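Endoglucanase (Clostridium thermocellum, PDB 2C4X) probably degrades cellulose within the cellulosome, and this C-terminal piece holds its PKD domain and its CBM44 carbohydrate-binding module, which recognises beta-glucan chains including xyloglucan. Local coordinates at residues F14-E19 and A89-T94; S101-E106 and G111-S116; T128-K133 and R169-S174; L138-T143 and A150-D155. The protein carries 1 engineered substitution. One frame throughout, in Å; residues are numbered along the deposited sequence.

Contact 1 (F14-E19 and A89-T94); sequences FTFSPE and ATIKVT
Phe14 and Ala89 face each other with 8.2 Å between the CA of Phe14 and the CA of Ala89, and the segments run on in roughly the same direction without pairing. They come from the two sheets of the PKD beta-sandwich: strand 15-17 borders a three-stranded sheet and strand 84-93 borders a four-stranded one, so this contact joins their margins across the interior. Past the strand, a cis peptide bond precedes Pro18, and a water bridges the two backbones, donating to Glu19 O at 2.6 Å and accepting from Lys92 N at 2.9 Å. Phe16 carries most of the side-chain contact. Its chi1 of 56° sets CG between the backbone N and the carbonyl carbon, and the ring reaches Ile91, whose CD1 lies over one face, 3.9 Å from the centroid, in a CH-pi contact. Ile91 CG1 also meets Phe16 CE1 at 3.6 Å, off to the side of that methyl group, while Val27 of strand 27-30 touches both residues. Phe14 uses only the far end of its ring here; Trp46 and Phe87 stack edge-to-face with it, and its CZ comes within 3.8 Å of Ala89 CB. At the rim of the Phe16 ring, near its plane, the backbone oxygen Thr90 O sits 3.5 Å from CZ of Phe16.

Contact 2 (S101-E106 and G111-S116); sequences SKFNFE and GGFTTS. With CA (calcium ion), chain C; EDO (1,2-ethanediol), chain E.
Phe113 takes part in two aromatic pairs at once, each with a different geometry. Its edge points at the face of Phe103, the planes almost perpendicular at 87° and Phe113 CE1 3.7 Å from Phe103 CD1: a T-shaped stack. Phe105 turns its own edge toward the face of Phe113, in an offset edge-to-face pair with centroids 5.9 Å apart and planes at 65°. Gly111 completes the contact, its carbonyl O lying near the plane of the Phe103 ring, 3.5 Å from CE1 of Phe103. The three rings form an aromatic cluster in the beta-sandwich of the CBM44 module; Phe103 and Phe113 also pack on Leu154 and Met231, and Phe105 and Phe113 on Leu138. The same loop that supplies Phe103 and Phe105 builds the calcium site. Asn104 O and Glu106 OE2 each bind the calcium ion at 2.4 Å, with Asp99, Lys133, Arg136 and Asp248 completing it. An Asx turn shapes the loop between these ligands: Asn104 OD1 accepts from Glu106 N on a lone pair at 3.0 Å. Asn104 ND2 donates to Ser101 O at 2.8 Å, fixing the amide's rotation. Over one face of the Phe105 ring, a hydroxyl of 1,2-ethanediol, probably from the crystallisation liquor, accepts from both Asn104 N and Phe105 N.

Contact 3 (T128-K133 and R169-S174); sequences TEKAFK and RIWIPS. With CA (calcium ion), chain C.
Arg169 lays its chain obliquely over one face of the Phe132 ring. With CG anti to the backbone N (chi1 179°), Phe132 reaches the arginine, whose CG sits over the ring centre, 3.4 Å from the centroid. A bend at chi2 (87°) then folds the rest of the Arg169 chain across the ring rim, bringing NE to 3.3 Å from Phe132 CE2 with the guanidinium slightly tilted from the ring plane. A salt bridge from NE to Glu214 and a hydrogen bond from NH1 to Ala249 O hold that group in place. This joins a loop of the CBM44 beta-sandwich to strand 165-172, and the loop's Lys133 O binds the calcium ion. Earlier in the loop, Lys130 lays CD and CE over one face of the Trp171 indole, CE 3.7 Å from the centroid of the six-membered ring; a bend at chi4 (-63°) leaves NZ off-centre at 4.5 Å in a cation-pi contact. Between like charges, a water accepts from Lys133 NZ at 2.6 Å and from Arg169 NH1 at 2.9 Å.

Contact 4 (L138-T143 and A150-D155); sequences LKWTVT and AELKLD
Glu151 O takes a hydrogen bond of 2.8 Å from a water that in turn accepts from Trp140 NE1 at 3.0 Å. That water lies in the plane of the indole, at its edge, so NE1 is satisfied without a direct bond to the facing strand. Trp140 has CG anti to the backbone N (chi1 176°), which carries the indole across to strand 150-155. There CB of Leu152 sits over the centre of one face, 3.7 Å from the six-membered ring's centroid, while CG2 of neighbouring Val142 covers the opposite face near its rim. Trp140 CZ2 comes within 3.5 Å of Glu151 C, and Ala150 O lies at the ring edge, near its plane. Around the indole the contact is aliphatic: Val142 CG1 meets Ala150 CB at 3.8 Å, and Leu138 CD1 meets Leu152 CD2 at 4.0 Å. The axes of the two segments approach to 8.9 Å and run nearly antiparallel, at 159°; the strands belong to different sheets, and their inward residues fill the core of the CBM44 beta-sandwich.

Contact 1 lies in the PKD domain, its centre about 26 Å from that of contact 3 and about 36 Å from that of contact 4; the other three belong to the carbohydrate-binding module. Contacts 2 and 3 meet at the same calcium ion, where Glu106 OE2 and Lys133 O lie 3.1 Å apart as fellow ligands. Contact 2 passes directly into contact 4, because strands 114-117 and 148-155 are neighbours in one sheet: Thr114 N and Lys153 O probably hydrogen-bond at 2.8 Å. Contact 4 is nested within the chain closed by contact 3, and the two are joined by a salt bridge of Glu129 OE1 with Lys139 NZ, also 2.8 Å.

Contact 1 (F14-E19 and A89-T94)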
loop_
_atom_site.group_PDB
_atom_site.type_symbol
_atom_site.label_atom_id
_atom_site.label_comp_id
_atom_site.label_asym_id
_atom_site.label_seq_id
_atom_site.Cartn_x
_atom_site.Cartn_y
_atom_site.Cartn_z
ATOM N N PHE A 14 -5.324 -1.256 25.212
ATOM C CA PHE A 14 -6.285 -1.988 24.407
ATOM C C PHE A 14 -5.643 -2.632 23.203
ATOM O O PHE A 14 -4.557 -2.231 22.781
ATOM C CB PHE A 14 -7.472 -1.095 23.994
ATOM C CG PHE A 14 -7.124 -0.026 22.987
ATOM C CD1 PHE A 14 -6.737 1.248 23.407
ATOM C CD2 PHE A 14 -7.210 -0.286 21.621
ATOM C CE1 PHE A 14 -6.428 2.247 22.472
ATOM C CE2 PHE A 14 -6.896 0.698 20.682
ATOM C CZ PHE A 14 -6.506 1.964 21.106
ATOM N N THR A 15 -6.324 -3.656 22.683
ATOM C CA THR A 15 -6.029 -4.241 21.383
ATOM C C THR A 15 -7.311 -4.154 20.536
ATOM O O THR A 15 -8.383 -3.809 21.050
ATOM C CB THR A 15 -5.578 -5.719 21.496
ATOM O OG1 THR A 15 -6.628 -6.493 22.084
ATOM C CG2 THR A 15 -4.316 -5.853 22.349
ATOM N N PHE A 16 -7.205 -4.445 19.241
ATOM C CA PHE A 16 -8.390 -4.471 18.387
ATOM C C PHE A 16 -8.301 -5.590 17.361
ATOM O O PHE A 16 -7.218 -6.083 17.055
ATOM C CB PHE A 16 -8.663 -3.108 17.712
ATOM C CG PHE A 16 -7.509 -2.586 16.897
ATOM C CD1 PHE A 16 -7.277 -3.056 15.598
ATOM C CD2 PHE A 16 -6.657 -1.624 17.424
ATOM C CE1 PHE A 16 -6.209 -2.582 14.847
ATOM C CE2 PHE A 16 -5.569 -1.145 16.679
ATOM C CZ PHE A 16 -5.352 -1.627 15.384
ATOM N N SER A 17 -9.465 -5.982 16.852
ATOM C CA SER A 17 -9.593 -7.034 15.858
ATOM C C SER A 17 -10.768 -6.681 14.932
ATOM O O SER A 17 -11.808 -6.236 15.426
ATOM C CB SER A 17 -9.865 -8.361 16.566
ATOM O OG SER A 17 -9.691 -9.430 15.661
ATOM N N PRO A 18 -10.604 -6.838 13.596
ATOM C CA PRO A 18 -9.387 -7.303 12.915
ATOM C C PRO A 18 -8.295 -6.231 12.886
ATOM O O PRO A 18 -8.579 -5.045 13.073
ATOM C CB PRO A 18 -9.878 -7.611 11.493
ATOM C CG PRO A 18 -10.985 -6.647 11.281
ATOM C CD PRO A 18 -11.682 -6.549 12.629
ATOM N N GLU A 19 -7.056 -6.661 12.662
ATOM C CA GLU A 19 -5.911 -5.746 12.566
ATOM C C GLU A 19 -6.003 -4.802 11.368
ATOM O O GLU A 19 -5.555 -3.651 11.437
ATOM C CB GLU A 19 -4.613 -6.548 12.480
ATOM C CG GLU A 19 -4.118 -7.015 13.827
ATOM C CD GLU A 19 -3.722 -5.872 14.732
ATOM O OE1 GLU A 19 -3.073 -4.919 14.244
ATOM O OE2 GLU A 19 -4.057 -5.927 15.935
ATOM N N ALA A 89 -3.456 4.155 20.155
ATOM C CA ALA A 89 -2.902 3.315 19.101
ATOM C C ALA A 89 -3.519 3.729 17.772
ATOM O O ALA A 89 -4.538 4.431 17.740
ATOM C CB ALA A 89 -3.155 1.825 19.389
ATOM N N THR A 90 -2.901 3.287 16.683
ATOM C CA THR A 90 -3.318 3.660 15.344
ATOM C C THR A 90 -4.017 2.485 14.655
ATOM O O THR A 90 -3.589 1.338 14.787
ATOM C CB THR A 90 -2.082 4.137 14.515
ATOM O OG1 THR A 90 -1.734 5.469 14.913
ATOM C CG2 THR A 90 -2.375 4.143 13.036
ATOM N N ILE A 91 -5.091 2.778 13.931
ATOM C CA ILE A 91 -5.755 1.777 13.104
ATOM C C ILE A 91 -5.871 2.281 11.660
ATOM O O ILE A 91 -6.287 3.427 11.415
ATOM C CB ILE A 91 -7.159 1.378 13.700
ATOM C CG1 ILE A 91 -7.750 0.149 12.985
ATOM C CG2 ILE A 91 -8.147 2.572 13.693
ATOM C CD1 ILE A 91 -8.999 -0.410 13.691
ATOM N N LYS A 92 -5.495 1.424 10.713
ATOM C CA LYS A 92 -5.644 1.733 9.300
ATOM C C LYS A 92 -6.855 1.018 8.708
ATOM O O LYS A 92 -7.023 -0.194 8.860
ATOM C CB LYS A 92 -4.363 1.403 8.518
ATOM C CG LYS A 92 -4.444 1.797 7.048
ATOM C CD LYS A 92 -3.171 1.462 6.268
ATOM C CE LYS A 92 -3.490 1.363 4.779
ATOM N NZ LYS A 92 -2.260 1.271 3.948
ATOM N N VAL A 93 -7.706 1.788 8.040
ATOM C CA VAL A 93 -8.918 1.267 7.425
ATOM C C VAL A 93 -8.779 1.454 5.914
ATOM O O VAL A 93 -8.447 2.549 5.438
ATOM C CB VAL A 93 -10.185 1.999 7.951
ATOM C CG1 VAL A 93 -11.479 1.430 7.322
ATOM C CG2 VAL A 93 -10.262 1.942 9.503
ATOM N N THR A 94 -9.023 0.379 5.167
ATOM C CA THR A 94 -8.933 0.420 3.713
ATOM C C THR A 94 -10.338 0.293 3.128
ATOM O O THR A 94 -11.274 -0.146 3.814
ATOM C CB THR A 94 -7.996 -0.684 3.141
ATOM O OG1 THR A 94 -8.539 -1.974 3.427
ATOM C CG2 THR A 94 -6.590 -0.585 3.742
HETATM O O HOH W 1 -4.444 -1.260 11.200
#

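Contact 2 (S101-E106 and G111-S116)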
loop_
_atom_site.group_PDB
_atom_site.type_symbol
_atom_site.label_atom_id
_atom_site.label_comp_id
_atom_site.label_asym_id
_atom_site.label_seq_id
_atom_site.Cartn_x
_atom_site.Cartn_y
_atom_site.Cartn_z
ATOM N N SER A 101 -6.402 4.350 -5.777
ATOM C CA SER A 101 -4.984 4.502 -6.112
ATOM C C SER A 101 -4.780 5.528 -7.219
ATOM O O SER A 101 -5.673 5.750 -8.046
ATOM C CB SER A 101 -4.392 3.169 -6.566
ATOM O OG SER A 101 -4.404 2.228 -5.510
ATOM N N LYS A 102 -3.603 6.145 -7.225
ATOM C CA LYS A 102 -3.184 7.034 -8.311
ATOM C C LYS A 102 -3.334 6.339 -9.666
ATOM O O LYS A 102 -3.831 6.935 -10.623
ATOM C CB LYS A 102 -1.737 7.516 -8.094
ATOM C CG LYS A 102 -1.561 8.485 -6.909
ATOM C CD LYS A 102 -2.182 9.845 -7.200
ATOM C CE LYS A 102 -1.972 10.828 -6.067
ATOM N NZ LYS A 102 -2.771 10.473 -4.860
ATOM N N PHE A 103 -2.902 5.083 -9.742
ATOM C CA PHE A 103 -3.184 4.237 -10.905
ATOM C C PHE A 103 -3.970 3.011 -10.464
ATOM O O PHE A 103 -3.413 2.051 -9.926
ATOM C CB PHE A 103 -1.903 3.886 -11.663
ATOM C CG PHE A 103 -1.338 5.046 -12.431
ATOM C CD1 PHE A 103 -1.839 5.366 -13.697
ATOM C CD2 PHE A 103 -0.339 5.842 -11.880
ATOM C CE1 PHE A 103 -1.338 6.452 -14.415
ATOM C CE2 PHE A 103 0.177 6.936 -12.593
ATOM C CZ PHE A 103 -0.332 7.242 -13.857
ATOM N N ASN A 104 -5.282 3.082 -10.678
ATOM C CA ASN A 104 -6.226 2.101 -10.146
ATOM C C ASN A 104 -6.872 1.237 -11.222
ATOM O O ASN A 104 -7.415 0.162 -10.925
ATOM C CB ASN A 104 -7.298 2.809 -9.310
ATOM C CG ASN A 104 -8.032 3.894 -10.087
ATOM O OD1 ASN A 104 -8.794 3.606 -11.015
ATOM N ND2 ASN A 104 -7.817 5.148 -9.698
ATOM N N PHE A 105 -6.823 1.743 -12.454
ATOM C CA PHE A 105 -7.273 1.047 -13.667
ATOM C C PHE A 105 -8.767 0.676 -13.703
ATOM O O PHE A 105 -9.192 -0.141 -14.523
ATOM C CB PHE A 105 -6.364 -0.149 -13.967
ATOM C CG PHE A 105 -4.911 0.214 -14.007
ATOM C CD1 PHE A 105 -4.399 0.951 -15.078
ATOM C CD2 PHE A 105 -4.060 -0.141 -12.963
ATOM C CE1 PHE A 105 -3.057 1.316 -15.122
ATOM C CE2 PHE A 105 -2.706 0.215 -12.996
ATOM C CZ PHE A 105 -2.206 0.947 -14.076
ATOM N N GLU A 106 -9.555 1.320 -12.846
ATOM C CA GLU A 106 -10.989 1.026 -12.729
ATOM C C GLU A 106 -11.834 1.639 -13.849
ATOM O O GLU A 106 -13.011 1.287 -14.005
ATOM C CB GLU A 106 -11.531 1.449 -11.350
ATOM C CG GLU A 106 -10.791 0.824 -10.153
ATOM C CD GLU A 106 -10.919 -0.694 -10.100
ATOM O OE1 GLU A 106 -12.040 -1.218 -10.237
ATOM O OE2 GLU A 106 -9.892 -1.374 -9.917
ATOM N N GLY A 111 -4.334 3.773 -18.751
ATOM C CA GLY A 111 -3.803 4.895 -17.978
ATOM C C GLY A 111 -2.560 5.528 -18.587
ATOM O O GLY A 111 -1.744 6.126 -17.875
ATOM N N GLY A 112 -2.412 5.396 -19.906
ATOM C CA GLY A 112 -1.242 5.929 -20.599
ATOM C C GLY A 112 -0.069 4.967 -20.703
ATOM O O GLY A 112 0.921 5.271 -21.373
ATOM N N PHE A 113 -0.185 3.799 -20.066
ATOM C CA PHE A 113 0.876 2.790 -20.086
ATOM C C PHE A 113 1.081 2.129 -21.456
ATOM O O PHE A 113 0.115 1.829 -22.172
ATOM C CB PHE A 113 0.658 1.743 -18.994
ATOM C CG PHE A 113 1.103 2.198 -17.624
ATOM C CD1 PHE A 113 0.268 2.986 -16.827
ATOM C CD2 PHE A 113 2.364 1.849 -17.138
ATOM C CE1 PHE A 113 0.680 3.413 -15.561
ATOM C CE2 PHE A 113 2.791 2.276 -15.881
ATOM C CZ PHE A 113 1.937 3.058 -15.088
ATOM N N THR A 114 2.347 1.930 -21.817
ATOM C CA THR A 114 2.712 1.292 -23.090
ATOM C C THR A 114 3.749 0.206 -22.829
ATOM O O THR A 114 4.239 0.072 -21.713
ATOM C CB THR A 114 3.296 2.312 -24.110
ATOM O OG1 THR A 114 4.468 2.924 -23.568
ATOM C CG2 THR A 114 2.288 3.409 -24.448
ATOM N N THR A 115 4.097 -0.565 -23.855
ATOM C CA THR A 115 5.129 -1.585 -23.699
ATOM C C THR A 115 6.287 -1.384 -24.678
ATOM O O THR A 115 6.131 -0.774 -25.735
ATOM C CB THR A 115 4.555 -3.000 -23.866
ATOM O OG1 THR A 115 3.920 -3.104 -25.141
ATOM C CG2 THR A 115 3.536 -3.322 -22.764
ATOM N N SER A 116 7.455 -1.888 -24.296
ATOM C CA SER A 116 8.581 -1.995 -25.202
ATOM C C SER A 116 9.476 -3.134 -24.736
ATOM O O SER A 116 9.301 -3.666 -23.635
ATOM C CB SER A 116 9.363 -0.675 -25.283
ATOM O OG SER A 116 9.637 -0.144 -24.007
HETATM CA CA CA C . -7.544 -1.704 -9.442
HETATM C C1 EDO E . -6.572 5.310 -15.510
HETATM O O1 EDO E . -6.721 3.922 -15.857
HETATM C C2 EDO E . -5.589 5.461 -14.356
HETATM O O2 EDO E . -5.911 4.517 -13.337
#

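Contact 3 (T128-K133 and R169-S174)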
loop_
_atom_site.group_PDB
_atom_site.type_symbol
_atom_site.label_atom_id
_atom_site.label_comp_id
_atom_site.label_asym_id
_atom_site.label_seq_id
_atom_site.Cartn_x
_atom_site.Cartn_y
_atom_site.Cartn_z
ATOM N N THR A 128 -10.007 -7.904 -15.830
ATOM C CA THR A 128 -10.756 -8.224 -14.619
ATOM C C THR A 128 -10.312 -9.577 -14.044
ATOM O O THR A 128 -10.832 -10.011 -13.011
ATOM C CB THR A 128 -12.294 -8.261 -14.867
ATOM O OG1 THR A 128 -12.595 -9.200 -15.906
ATOM C CG2 THR A 128 -12.832 -6.889 -15.266
ATOM N N GLU A 129 -9.359 -10.238 -14.705
ATOM C CA GLU A 129 -8.915 -11.582 -14.314
ATOM C C GLU A 129 -8.249 -11.606 -12.941
ATOM O O GLU A 129 -8.523 -12.494 -12.127
ATOM C CB GLU A 129 -7.993 -12.193 -15.377
ATOM C CG GLU A 129 -8.729 -12.619 -16.648
ATOM C CD GLU A 129 -7.803 -13.017 -17.796
ATOM O OE1 GLU A 129 -6.564 -13.053 -17.616
ATOM O OE2 GLU A 129 -8.335 -13.304 -18.894
ATOM N N LYS A 130 -7.371 -10.629 -12.704
ATOM C CA LYS A 130 -6.748 -10.412 -11.406
ATOM C C LYS A 130 -6.649 -8.915 -11.141
ATOM O O LYS A 130 -6.328 -8.134 -12.041
ATOM C CB LYS A 130 -5.338 -11.015 -11.358
ATOM C CG LYS A 130 -5.272 -12.530 -11.408
ATOM C CD LYS A 130 -3.853 -13.037 -11.159
ATOM C CE LYS A 130 -3.689 -14.475 -11.660
ATOM N NZ LYS A 130 -4.572 -15.450 -10.947
ATOM N N ALA A 131 -6.922 -8.520 -9.902
ATOM C CA ALA A 131 -6.709 -7.147 -9.461
ATOM C C ALA A 131 -6.245 -7.170 -8.020
ATOM O O ALA A 131 -6.556 -8.115 -7.280
ATOM C CB ALA A 131 -7.982 -6.335 -9.599
ATOM N N PHE A 132 -5.484 -6.152 -7.624
ATOM C CA PHE A 132 -5.051 -6.032 -6.236
ATOM C C PHE A 132 -6.126 -5.327 -5.409
ATOM O O PHE A 132 -6.400 -5.713 -4.271
ATOM C CB PHE A 132 -3.696 -5.307 -6.115
ATOM C CG PHE A 132 -3.240 -5.139 -4.696
ATOM C CD1 PHE A 132 -2.689 -6.215 -4.000
ATOM C CD2 PHE A 132 -3.400 -3.922 -4.039
ATOM C CE1 PHE A 132 -2.290 -6.075 -2.669
ATOM C CE2 PHE A 132 -3.013 -3.771 -2.707
ATOM C CZ PHE A 132 -2.448 -4.849 -2.021
ATOM N N LYS A 133 -6.714 -4.284 -5.988
ATOM C CA LYS A 133 -7.828 -3.563 -5.385
ATOM C C LYS A 133 -8.839 -3.227 -6.461
ATOM O O LYS A 133 -8.463 -2.922 -7.592
ATOM C CB LYS A 133 -7.358 -2.267 -4.730
ATOM C CG LYS A 133 -7.008 -2.383 -3.267
ATOM C CD LYS A 133 -6.986 -1.007 -2.603
ATOM C CE LYS A 133 -5.855 -0.133 -3.134
ATOM N NZ LYS A 133 -5.745 1.135 -2.340
ATOM N N ARG A 169 2.046 -2.698 -6.886
ATOM C CA ARG A 169 1.616 -4.075 -6.630
ATOM C C ARG A 169 1.738 -4.906 -7.906
ATOM O O ARG A 169 1.146 -4.577 -8.936
ATOM C CB ARG A 169 0.189 -4.131 -6.062
ATOM C CG ARG A 169 0.104 -3.738 -4.601
ATOM C CD ARG A 169 -0.066 -2.238 -4.404
ATOM N NE ARG A 169 -0.267 -1.918 -2.986
ATOM C CZ ARG A 169 -0.838 -0.803 -2.529
ATOM N NH1 ARG A 169 -1.285 0.123 -3.371
ATOM N NH2 ARG A 169 -0.975 -0.617 -1.222
ATOM N N ILE A 170 2.520 -5.978 -7.827
ATOM C CA ILE A 170 2.874 -6.765 -9.003
ATOM C C ILE A 170 2.671 -8.245 -8.709
ATOM O O ILE A 170 3.274 -8.787 -7.786
ATOM C CB ILE A 170 4.357 -6.499 -9.444
ATOM C CG1 ILE A 170 4.652 -4.994 -9.507
ATOM C CG2 ILE A 170 4.671 -7.159 -10.793
ATOM C CD1 ILE A 170 6.149 -4.640 -9.601
ATOM N N TRP A 171 1.808 -8.883 -9.491
ATOM C CA TRP A 171 1.580 -10.320 -9.396
ATOM C C TRP A 171 2.567 -11.014 -10.324
ATOM O O TRP A 171 2.498 -10.867 -11.542
ATOM C CB TRP A 171 0.138 -10.656 -9.793
ATOM C CG TRP A 171 -0.353 -12.007 -9.331
ATOM C CD1 TRP A 171 -1.047 -12.273 -8.185
ATOM C CD2 TRP A 171 -0.203 -13.265 -10.008
ATOM N NE1 TRP A 171 -1.333 -13.616 -8.099
ATOM C CE2 TRP A 171 -0.827 -14.249 -9.205
ATOM C CE3 TRP A 171 0.401 -13.657 -11.213
ATOM C CZ2 TRP A 171 -0.867 -15.605 -9.568
ATOM C CZ3 TRP A 171 0.363 -15.005 -11.573
ATOM C CH2 TRP A 171 -0.270 -15.962 -10.752
ATOM N N ILE A 172 3.491 -11.769 -9.743
ATOM C CA ILE A 172 4.552 -12.417 -10.514
ATOM C C ILE A 172 4.341 -13.936 -10.539
ATOM O O ILE A 172 4.225 -14.552 -9.478
ATOM C CB ILE A 172 5.941 -12.047 -9.939
ATOM C CG1 ILE A 172 6.133 -10.521 -9.979
ATOM C CG2 ILE A 172 7.068 -12.768 -10.688
ATOM C CD1 ILE A 172 7.093 -9.975 -8.942
ATOM N N PRO A 173 4.283 -14.540 -11.749
ATOM C CA PRO A 173 4.045 -15.978 -11.867
ATOM C C PRO A 173 5.318 -16.809 -11.685
ATOM O O PRO A 173 6.430 -16.304 -11.878
ATOM C CB PRO A 173 3.530 -16.123 -13.298
ATOM C CG PRO A 173 4.276 -15.046 -14.053
ATOM C CD PRO A 173 4.447 -13.901 -13.073
ATOM N N SER A 174 5.139 -18.077 -11.321
ATOM C CA SER A 174 6.247 -19.012 -11.158
ATOM C C SER A 174 6.594 -19.695 -12.478
ATOM O O SER A 174 5.772 -19.741 -13.397
ATOM C CB SER A 174 5.898 -20.068 -10.106
ATOM O OG SER A 174 4.700 -20.729 -10.455
HETATM CA CA CA C . -7.544 -1.704 -9.442
HETATM O O HOH W 2 -3.372 2.055 -2.761
#

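Contact 4 (L138-T143 and A150-D155)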
loop_
_atom_site.group_PDB
_atom_site.type_symbol
_atom_site.label_atom_id
_atom_site.label_comp_id
_atom_site.label_asym_id
_atom_site.label_seq_id
_atom_site.Cartn_x
_atom_site.Cartn_y
_atom_site.Cartn_z
ATOM N N LEU A 138 -3.913 -4.146 -14.678
ATOM C CA LEU A 138 -3.259 -4.428 -15.959
ATOM C C LEU A 138 -2.823 -5.880 -16.040
ATOM O O LEU A 138 -2.462 -6.497 -15.026
ATOM C CB LEU A 138 -2.055 -3.505 -16.195
ATOM C CG LEU A 138 -2.327 -2.009 -16.382
ATOM C CD1 LEU A 138 -1.040 -1.250 -16.718
ATOM C CD2 LEU A 138 -3.406 -1.760 -17.446
ATOM N N LYS A 139 -2.878 -6.420 -17.253
ATOM C CA LYS A 139 -2.399 -7.756 -17.542
ATOM C C LYS A 139 -1.325 -7.610 -18.607
ATOM O O LYS A 139 -1.603 -7.182 -19.729
ATOM C CB LYS A 139 -3.550 -8.640 -18.027
ATOM C CG LYS A 139 -3.163 -10.053 -18.408
ATOM C CD LYS A 139 -4.370 -10.796 -18.971
ATOM C CE LYS A 139 -3.963 -12.115 -19.588
ATOM N NZ LYS A 139 -5.143 -12.924 -20.025
ATOM N N TRP A 140 -0.101 -7.957 -18.237
ATOM C CA TRP A 140 1.071 -7.706 -19.067
ATOM C C TRP A 140 1.682 -9.036 -19.476
ATOM O O TRP A 140 2.243 -9.754 -18.648
ATOM C CB TRP A 140 2.064 -6.836 -18.284
ATOM C CG TRP A 140 3.404 -6.524 -18.944
ATOM C CD1 TRP A 140 3.670 -6.383 -20.283
ATOM C CD2 TRP A 140 4.643 -6.269 -18.260
ATOM N NE1 TRP A 140 5.008 -6.077 -20.469
ATOM C CE2 TRP A 140 5.624 -6.001 -19.246
ATOM C CE3 TRP A 140 5.017 -6.245 -16.906
ATOM C CZ2 TRP A 140 6.966 -5.718 -18.918
ATOM C CZ3 TRP A 140 6.353 -5.959 -16.577
ATOM C CH2 TRP A 140 7.308 -5.697 -17.581
ATOM N N THR A 141 1.548 -9.368 -20.755
ATOM C CA THR A 141 2.042 -10.646 -21.270
ATOM C C THR A 141 3.308 -10.436 -22.090
ATOM O O THR A 141 3.306 -9.696 -23.071
ATOM C CB THR A 141 0.964 -11.389 -22.104
ATOM O OG1 THR A 141 -0.247 -11.495 -21.341
ATOM C CG2 THR A 141 1.437 -12.792 -22.492
ATOM N N VAL A 142 4.383 -11.096 -21.663
ATOM C CA VAL A 142 5.693 -10.968 -22.297
ATOM C C VAL A 142 6.104 -12.274 -22.968
ATOM O O VAL A 142 6.043 -13.349 -22.360
ATOM C CB VAL A 142 6.784 -10.555 -21.270
ATOM C CG1 VAL A 142 8.163 -10.431 -21.948
ATOM C CG2 VAL A 142 6.402 -9.260 -20.563
ATOM N N THR A 143 6.515 -12.164 -24.229
ATOM C CA THR A 143 7.095 -13.274 -24.969
ATOM C C THR A 143 8.571 -12.954 -25.195
ATOM O O THR A 143 8.913 -12.067 -25.989
ATOM C CB THR A 143 6.369 -13.490 -26.312
ATOM O OG1 THR A 143 4.956 -13.523 -26.082
ATOM C CG2 THR A 143 6.808 -14.800 -26.977
ATOM N N ALA A 150 12.149 -6.322 -20.987
ATOM C CA ALA A 150 10.826 -5.833 -21.370
ATOM C C ALA A 150 10.371 -4.781 -20.373
ATOM O O ALA A 150 10.640 -4.910 -19.181
ATOM C CB ALA A 150 9.814 -6.996 -21.460
ATOM N N GLU A 151 9.709 -3.732 -20.866
ATOM C CA GLU A 151 9.200 -2.654 -20.004
ATOM C C GLU A 151 7.699 -2.478 -20.140
ATOM O O GLU A 151 7.147 -2.628 -21.225
ATOM C CB GLU A 151 9.862 -1.299 -20.320
ATOM C CG GLU A 151 11.349 -1.244 -20.112
ATOM C CD GLU A 151 12.128 -1.789 -21.309
ATOM O OE1 GLU A 151 11.691 -1.608 -22.466
ATOM O OE2 GLU A 151 13.180 -2.405 -21.089
ATOM N N LEU A 152 7.058 -2.153 -19.020
ATOM C CA LEU A 152 5.708 -1.617 -19.001
ATOM C C LEU A 152 5.870 -0.214 -18.425
ATOM O O LEU A 152 6.248 -0.067 -17.261
ATOM C CB LEU A 152 4.795 -2.480 -18.114
ATOM C CG LEU A 152 3.355 -1.991 -17.938
ATOM C CD1 LEU A 152 2.653 -1.878 -19.283
ATOM C CD2 LEU A 152 2.577 -2.885 -16.974
ATOM N N LYS A 153 5.577 0.810 -19.224
ATOM C CA LYS A 153 6.061 2.156 -18.918
ATOM C C LYS A 153 5.048 3.274 -19.192
ATOM O O LYS A 153 4.153 3.139 -20.030
ATOM C CB LYS A 153 7.369 2.427 -19.684
ATOM C CG LYS A 153 7.174 2.647 -21.197
ATOM C CD LYS A 153 8.486 2.752 -21.924
ATOM C CE LYS A 153 8.266 2.995 -23.413
ATOM N NZ LYS A 153 9.590 3.050 -24.119
ATOM N N LEU A 154 5.212 4.366 -18.457
ATOM C CA LEU A 154 4.448 5.576 -18.643
ATOM C C LEU A 154 5.438 6.713 -18.914
ATOM O O LEU A 154 6.272 7.025 -18.055
ATOM C CB LEU A 154 3.667 5.892 -17.361
ATOM C CG LEU A 154 2.332 6.651 -17.300
ATOM C CD1 LEU A 154 2.371 7.621 -16.125
ATOM C CD2 LEU A 154 1.882 7.369 -18.578
ATOM N N ASP A 155 5.369 7.308 -20.103
ATOM C CA ASP A 155 6.031 8.584 -20.350
ATOM C C ASP A 155 4.954 9.640 -20.135
ATOM O O ASP A 155 3.951 9.668 -20.820
ATOM C CB ASP A 155 6.601 8.679 -21.770
ATOM C CG ASP A 155 7.767 7.740 -22.004
ATOM O OD1 ASP A 155 8.884 7.988 -21.468
ATOM O OD2 ASP A 155 7.564 6.756 -22.757
HETATM O O HOH W 3 6.812 -5.030 -22.577
#